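Local coordinates for Acarbose/maltose binding protein GacH (Streptomyces glaucescens, PDB 3K01), which serves as the solute receptor of an ABC transporter, binding acarbose and an acarbose homolog, and probably maltose, at residues S320-E330 and T337-V347. Residues are numbered along the deposited sequence; the frame is centred on the assembly and turned at random. Where two conformers were deposited one is given.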
ATOM      1  N   SER A 320      -3.295   9.669  15.265  1.00  8.28           N
ATOM      2  CA  SER A 320      -2.323   8.568  15.141  0.50  8.51           C
ATOM      3  C   SER A 320      -2.256   7.703  16.397  1.00  8.57           C
ATOM      4  O   SER A 320      -1.557   6.687  16.412  1.00  9.09           O
ATOM      5  CB  SER A 320      -0.931   9.137  14.819  0.50  8.70           C
ATOM      6  OG  SER A 320       0.039   8.123  14.563  0.50  7.90           O
ATOM      7  N   SER A 321      -2.971   8.111  17.445  1.00  8.39           N
ATOM      8  CA  SER A 321      -2.870   7.448  18.753  1.00  8.77           C
ATOM      9  C   SER A 321      -3.373   6.003  18.740  1.00  8.89           C
ATOM     10  O   SER A 321      -4.218   5.632  17.899  1.00  9.24           O
ATOM     11  CB  SER A 321      -3.643   8.244  19.819  1.00  9.28           C
ATOM     12  OG  SER A 321      -5.048   8.149  19.614  1.00  9.84           O
ATOM     13  N   ALA A 322      -2.888   5.208  19.687  1.00  9.43           N
ATOM     14  CA  ALA A 322      -3.355   3.836  19.782  1.00  9.57           C
ATOM     15  C   ALA A 322      -4.864   3.781  19.928  1.00 10.45           C
ATOM     16  O   ALA A 322      -5.531   2.933  19.324  1.00 10.51           O
ATOM     17  CB  ALA A 322      -2.690   3.121  20.941  1.00  9.91           C
ATOM     18  N   LYS A 323      -5.427   4.664  20.742  1.00 10.65           N
ATOM     19  CA  LYS A 323      -6.864   4.627  20.949  1.00 10.65           C
ATOM     20  C   LYS A 323      -7.635   4.826  19.642  1.00  9.97           C
ATOM     21  O   LYS A 323      -8.568   4.069  19.345  1.00 10.11           O
ATOM     22  CB  LYS A 323      -7.267   5.665  22.002  1.00 12.12           C
ATOM     23  CG  LYS A 323      -8.746   5.635  22.341  1.00 15.92           C
ATOM     24  CD  LYS A 323      -9.086   6.773  23.320  1.00 21.29           C
ATOM     25  CE  LYS A 323     -10.577   6.839  23.601  1.00 24.28           C
ATOM     26  NZ  LYS A 323     -10.874   7.913  24.598  1.00 28.66           N
ATOM     27  N   VAL A 324      -7.252   5.835  18.871  1.00  8.99           N
ATOM     28  CA  VAL A 324      -7.918   6.085  17.589  1.00  9.11           C
ATOM     29  C   VAL A 324      -7.664   4.966  16.559  1.00  8.48           C
ATOM     30  O   VAL A 324      -8.592   4.565  15.865  1.00  8.43           O
ATOM     31  CB  VAL A 324      -7.590   7.475  17.035  1.00  8.75           C
ATOM     32  CG1 VAL A 324      -8.149   7.664  15.628  1.00  9.16           C
ATOM     33  CG2 VAL A 324      -8.162   8.560  17.979  1.00 10.23           C
ATOM     34  N   GLN A 325      -6.451   4.430  16.507  1.00  8.00           N
ATOM     35  CA  GLN A 325      -6.153   3.322  15.596  1.00  8.29           C
ATOM     36  C   GLN A 325      -6.987   2.102  15.933  1.00  8.49           C
ATOM     37  O   GLN A 325      -7.498   1.418  15.018  1.00  8.40           O
ATOM     38  CB  GLN A 325      -4.658   2.997  15.627  1.00  7.88           C
ATOM     39  CG  GLN A 325      -3.809   4.133  15.034  1.00  7.92           C
ATOM     40  CD  GLN A 325      -2.484   3.682  14.473  1.00  8.26           C
ATOM     41  OE1 GLN A 325      -1.619   4.521  14.153  1.00 12.95           O
ATOM     42  NE2 GLN A 325      -2.308   2.405  14.308  1.00  7.39           N
ATOM     43  N   GLN A 326      -7.174   1.838  17.224  1.00  8.96           N
ATOM     44  CA  GLN A 326      -8.019   0.718  17.645  1.00  8.61           C
ATOM     45  C   GLN A 326      -9.452   0.915  17.225  1.00  8.83           C
ATOM     46  O   GLN A 326     -10.065   0.019  16.671  1.00  9.04           O
ATOM     47  CB  GLN A 326      -7.944   0.549  19.154  1.00  9.69           C
ATOM     48  CG  GLN A 326      -8.878  -0.545  19.673  1.00 10.12           C
ATOM     49  CD  GLN A 326      -8.858  -0.628  21.175  1.00 12.13           C
ATOM     50  OE1 GLN A 326      -7.863  -0.283  21.818  1.00 12.17           O
ATOM     51  NE2 GLN A 326      -9.957  -1.098  21.745  1.00 12.35           N
ATOM     52  N   GLN A 327     -10.007   2.088  17.489  1.00  9.11           N
ATOM     53  CA  GLN A 327     -11.384   2.360  17.058  1.00  9.94           C
ATOM     54  C   GLN A 327     -11.546   2.228  15.542  1.00  9.78           C
ATOM     55  O   GLN A 327     -12.570   1.744  15.062  1.00  9.73           O
ATOM     56  CB  GLN A 327     -11.795   3.750  17.493  1.00 10.51           C
ATOM     57  CG  GLN A 327     -11.899   3.949  18.990  1.00 13.02           C
ATOM     58  CD  GLN A 327     -12.184   5.384  19.330  1.00 17.83           C
ATOM     59  OE1 GLN A 327     -11.317   6.262  19.194  1.00 18.74           O
ATOM     60  NE2 GLN A 327     -13.409   5.649  19.760  1.00 21.87           N
ATOM     61  N   THR A 328     -10.533   2.655  14.783  1.00  8.73           N
ATOM     62  CA  THR A 328     -10.580   2.581  13.336  1.00  8.55           C
ATOM     63  C   THR A 328     -10.677   1.115  12.901  1.00  8.80           C
ATOM     64  O   THR A 328     -11.483   0.785  12.023  1.00  9.25           O
ATOM     65  CB  THR A 328      -9.351   3.239  12.743  1.00  7.93           C
ATOM     66  OG1 THR A 328      -9.302   4.628  13.157  1.00  7.36           O
ATOM     67  CG2 THR A 328      -9.400   3.185  11.260  1.00  9.35           C
ATOM     68  N   THR A 329      -9.869   0.239  13.482  1.00  8.45           N
ATOM     69  CA  THR A 329      -9.980  -1.178  13.126  1.00  8.88           C
ATOM     70  C   THR A 329     -11.347  -1.745  13.512  1.00  9.63           C
ATOM     71  O   THR A 329     -11.970  -2.459  12.711  1.00  9.80           O
ATOM     72  CB  THR A 329      -8.853  -2.001  13.753  1.00  9.02           C
ATOM     73  OG1 THR A 329      -7.592  -1.469  13.300  1.00 10.78           O
ATOM     74  CG2 THR A 329      -8.972  -3.480  13.375  1.00  9.33           C
ATOM     75  N   GLU A 330     -11.809  -1.438  14.721  1.00 10.15           N
ATOM     76  CA  GLU A 330     -13.063  -2.018  15.196  1.00 11.39           C
ATOM     77  C   GLU A 330     -14.216  -1.608  14.305  1.00 11.82           C
ATOM     78  O   GLU A 330     -15.119  -2.404  14.050  1.00 12.88           O
ATOM     79  CB  GLU A 330     -13.329  -1.606  16.650  1.00 11.92           C
ATOM     80  CG  GLU A 330     -12.362  -2.253  17.636  1.00 12.79           C
ATOM     81  CD  GLU A 330     -12.421  -1.633  19.021  1.00 14.63           C
ATOM     82  OE1 GLU A 330     -12.876  -0.467  19.124  1.00 16.76           O
ATOM     83  OE2 GLU A 330     -11.964  -2.288  19.985  1.00 14.00           O
ATOM     84  N   THR A 337      -1.020   0.921  12.286  1.00  7.91           N
ATOM     85  CA  THR A 337       0.426   0.942  12.187  1.00  8.22           C
ATOM     86  C   THR A 337       1.098   0.709  13.519  1.00  8.45           C
ATOM     87  O   THR A 337       2.286   0.398  13.561  1.00  9.21           O
ATOM     88  CB  THR A 337       0.929   2.255  11.635  1.00  7.64           C
ATOM     89  OG1 THR A 337       0.593   3.322  12.550  1.00  8.68           O
ATOM     90  CG2 THR A 337       0.306   2.525  10.288  1.00  8.04           C
ATOM     91  N   ARG A 338       0.372   0.826  14.613  1.00  9.13           N
ATOM     92  CA  ARG A 338       0.981   0.668  15.961  1.00 10.10           C
ATOM     93  C   ARG A 338       1.028  -0.786  16.384  1.00 10.58           C
ATOM     94  O   ARG A 338       0.030  -1.424  16.402  1.00  9.54           O
ATOM     95  CB  ARG A 338       0.175   1.472  16.972  1.00 10.90           C
ATOM     96  CG  ARG A 338       0.483   2.969  16.898  1.00 11.41           C
ATOM     97  CD  ARG A 338      -0.319   3.750  17.933  1.00 11.76           C
ATOM     98  NE  ARG A 338       0.064   5.146  17.938  1.00 12.55           N
ATOM     99  CZ  ARG A 338       1.102   5.582  18.598  1.00 14.32           C
ATOM    100  NH1 ARG A 338       1.652   4.877  19.533  1.00 14.53           N
ATOM    101  NH2 ARG A 338       1.552   6.766  18.358  1.00 16.15           N
ATOM    102  N   THR A 339       2.200  -1.279  16.724  1.00 11.08           N
ATOM    103  CA  THR A 339       2.331  -2.684  17.076  1.00 12.17           C
ATOM    104  C   THR A 339       1.469  -3.043  18.289  1.00 12.15           C
ATOM    105  O   THR A 339       0.889  -4.128  18.349  1.00 12.77           O
ATOM    106  CB  THR A 339       3.803  -3.086  17.282  1.00 12.87           C
ATOM    107  OG1 THR A 339       4.334  -2.370  18.398  1.00 14.70           O
ATOM    108  CG2 THR A 339       4.628  -2.763  16.061  1.00 14.14           C
ATOM    109  N   SER A 340       1.339  -2.110  19.222  1.00 12.62           N
ATOM    110  CA  SER A 340       0.550  -2.340  20.434  1.00 13.17           C
ATOM    111  C   SER A 340      -0.903  -2.614  20.119  1.00 12.51           C
ATOM    112  O   SER A 340      -1.568  -3.394  20.833  1.00 13.55           O
ATOM    113  CB  SER A 340       0.641  -1.145  21.395  1.00 14.14           C
ATOM    114  OG  SER A 340       0.030   0.033  20.864  1.00 17.07           O
ATOM    115  N   VAL A 341      -1.422  -1.987  19.058  1.00 10.85           N
ATOM    116  CA  VAL A 341      -2.845  -2.090  18.777  1.00 10.31           C
ATOM    117  C   VAL A 341      -3.212  -3.501  18.305  1.00  9.99           C
ATOM    118  O   VAL A 341      -4.309  -3.983  18.561  1.00  9.45           O
ATOM    119  CB  VAL A 341      -3.262  -1.010  17.757  1.00 10.08           C
ATOM    120  CG1 VAL A 341      -4.716  -1.143  17.348  1.00  9.93           C
ATOM    121  CG2 VAL A 341      -3.031   0.379  18.373  1.00 10.71           C
ATOM    122  N   TYR A 342      -2.271  -4.194  17.667  1.00  9.24           N
ATOM    123  CA  TYR A 342      -2.501  -5.580  17.240  1.00 10.40           C
ATOM    124  C   TYR A 342      -2.684  -6.540  18.404  1.00 11.51           C
ATOM    125  O   TYR A 342      -3.191  -7.637  18.208  1.00 11.94           O
ATOM    126  CB  TYR A 342      -1.357  -6.067  16.325  1.00  9.90           C
ATOM    127  CG  TYR A 342      -1.421  -5.462  14.938  1.00  8.75           C
ATOM    128  CD1 TYR A 342      -2.218  -6.031  13.956  1.00  8.34           C
ATOM    129  CD2 TYR A 342      -0.690  -4.320  14.619  1.00  8.72           C
ATOM    130  CE1 TYR A 342      -2.292  -5.469  12.680  1.00  7.39           C
ATOM    131  CE2 TYR A 342      -0.726  -3.769  13.357  1.00  8.04           C
ATOM    132  CZ  TYR A 342      -1.535  -4.344  12.387  1.00  8.26           C
ATOM    133  OH  TYR A 342      -1.613  -3.810  11.128  1.00  8.02           O
ATOM    134  N   GLU A 343      -2.252  -6.138  19.605  1.00 12.25           N
ATOM    135  CA  GLU A 343      -2.452  -6.968  20.792  1.00 13.15           C
ATOM    136  C   GLU A 343      -3.798  -6.785  21.477  1.00 13.27           C
ATOM    137  O   GLU A 343      -4.144  -7.526  22.391  1.00 13.95           O
ATOM    138  CB  GLU A 343      -1.329  -6.738  21.798  1.00 14.86           C
ATOM    139  CG  GLU A 343      -0.012  -7.296  21.342  1.00 16.77           C
ATOM    140  CD  GLU A 343       1.086  -7.107  22.357  1.00 20.89           C
ATOM    141  OE1 GLU A 343       0.846  -6.450  23.403  1.00 24.14           O
ATOM    142  OE2 GLU A 343       2.197  -7.599  22.104  1.00 21.32           O
ATOM    143  N   VAL A 344      -4.571  -5.799  21.044  1.00 11.85           N
ATOM    144  CA  VAL A 344      -5.903  -5.598  21.591  1.00 11.41           C
ATOM    145  C   VAL A 344      -6.794  -6.733  21.085  1.00 11.42           C
ATOM    146  O   VAL A 344      -6.800  -7.027  19.886  1.00  9.96           O
ATOM    147  CB  VAL A 344      -6.464  -4.248  21.146  1.00 11.48           C
ATOM    148  CG1 VAL A 344      -7.878  -4.056  21.636  1.00 12.30           C
ATOM    149  CG2 VAL A 344      -5.565  -3.097  21.649  1.00 12.46           C
ATOM    150  N   PRO A 345      -7.493  -7.437  21.985  1.00 11.32           N
ATOM    151  CA  PRO A 345      -8.213  -8.629  21.538  1.00 11.37           C
ATOM    152  C   PRO A 345      -9.154  -8.409  20.349  1.00 11.05           C
ATOM    153  O   PRO A 345      -9.210  -9.261  19.452  1.00 11.02           O
ATOM    154  CB  PRO A 345      -8.974  -9.071  22.794  1.00 12.00           C
ATOM    155  CG  PRO A 345      -8.016  -8.665  23.894  1.00 12.58           C
ATOM    156  CD  PRO A 345      -7.509  -7.302  23.454  1.00 12.37           C
ATOM    157  N   SER A 346      -9.880  -7.298  20.330  1.00 10.79           N
ATOM    158  CA  SER A 346     -10.820  -7.001  19.260  1.00 12.08           C
ATOM    159  C   SER A 346     -10.130  -6.675  17.939  1.00 11.13           C
ATOM    160  O   SER A 346     -10.778  -6.688  16.881  1.00 13.31           O
ATOM    161  CB  SER A 346     -11.723  -5.836  19.647  1.00 12.37           C
ATOM    162  OG  SER A 346     -10.935  -4.714  20.029  1.00 15.13           O
ATOM    163  N   VAL A 347      -8.839  -6.361  18.009  1.00  9.99           N
ATOM    164  CA  VAL A 347      -8.030  -6.095  16.819  1.00  9.49           C
ATOM    165  C   VAL A 347      -7.441  -7.405  16.326  1.00  9.59           C
ATOM    166  O   VAL A 347      -7.554  -7.734  15.142  1.00  9.09           O
ATOM    167  CB  VAL A 347      -6.974  -5.032  17.087  1.00  9.39           C
ATOM    168  CG1 VAL A 347      -6.036  -4.892  15.882  1.00  9.45           C
ATOM    169  CG2 VAL A 347      -7.665  -3.694  17.407  1.00 10.26           C
TER
HETATM  170  O   HOH W   1       2.437   8.777  15.889  1.00 17.69           O
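Gln326 lies across Val344, with Val341 against its base, and its side chain is the one to follow through this contact between helix 322-332 and the turns leading into helix 345-348. At the base, CB of Gln326 rests against Val341 CG1 at 4.1 Å. CG stands anti to the backbone N (chi1 176°) and the chain runs on extended, meeting Val347 CG2 4.1 Å from CG. The flat end then crosses the Val344 side chain at about a right angle: CD sits 3.6 Å from Val344 CG1, and OE1 lies equally near Val344 CG2. At the tip, NE2 donates to Glu330 OE2, one turn further along the same helix (2.9 Å, 165° at the hydrogen), arriving from above the carboxylate plane. The same oxygen takes a second bond on its anti lone pair, from Ser346 OG at 2.6 Å, so one carboxylate oxygen ties helix 322-332 to the first turn of helix 345-348.

At the other end, Ala322 CB touches Val341 CG2 at 3.8 Å. Beside it Arg338 reaches out fully extended to NE, which donates to Ser320 O (2.7 Å, 170°), the carbonyl lying near the guanidinium plane at its edge. This bond fastens Arg338 to the residue just ahead of Ser321, the N-cap of helix 322-332, whose OG accepts from Val324 N and is also hydrogen-bonded to Tyr318 O. Arg338 NH1 makes a salt bridge to Asp118, which also accepts from Ser340 OG.

The chemistry is thus a strip of valines with polar ties at both ends. Glu330 OE2, with two donors on it, would probably favour the charged carboxylate, while Asp118 should help hold the arginine that joins the start of helix 322-332 to the 337-347 segment in this type 2 binding-protein fold.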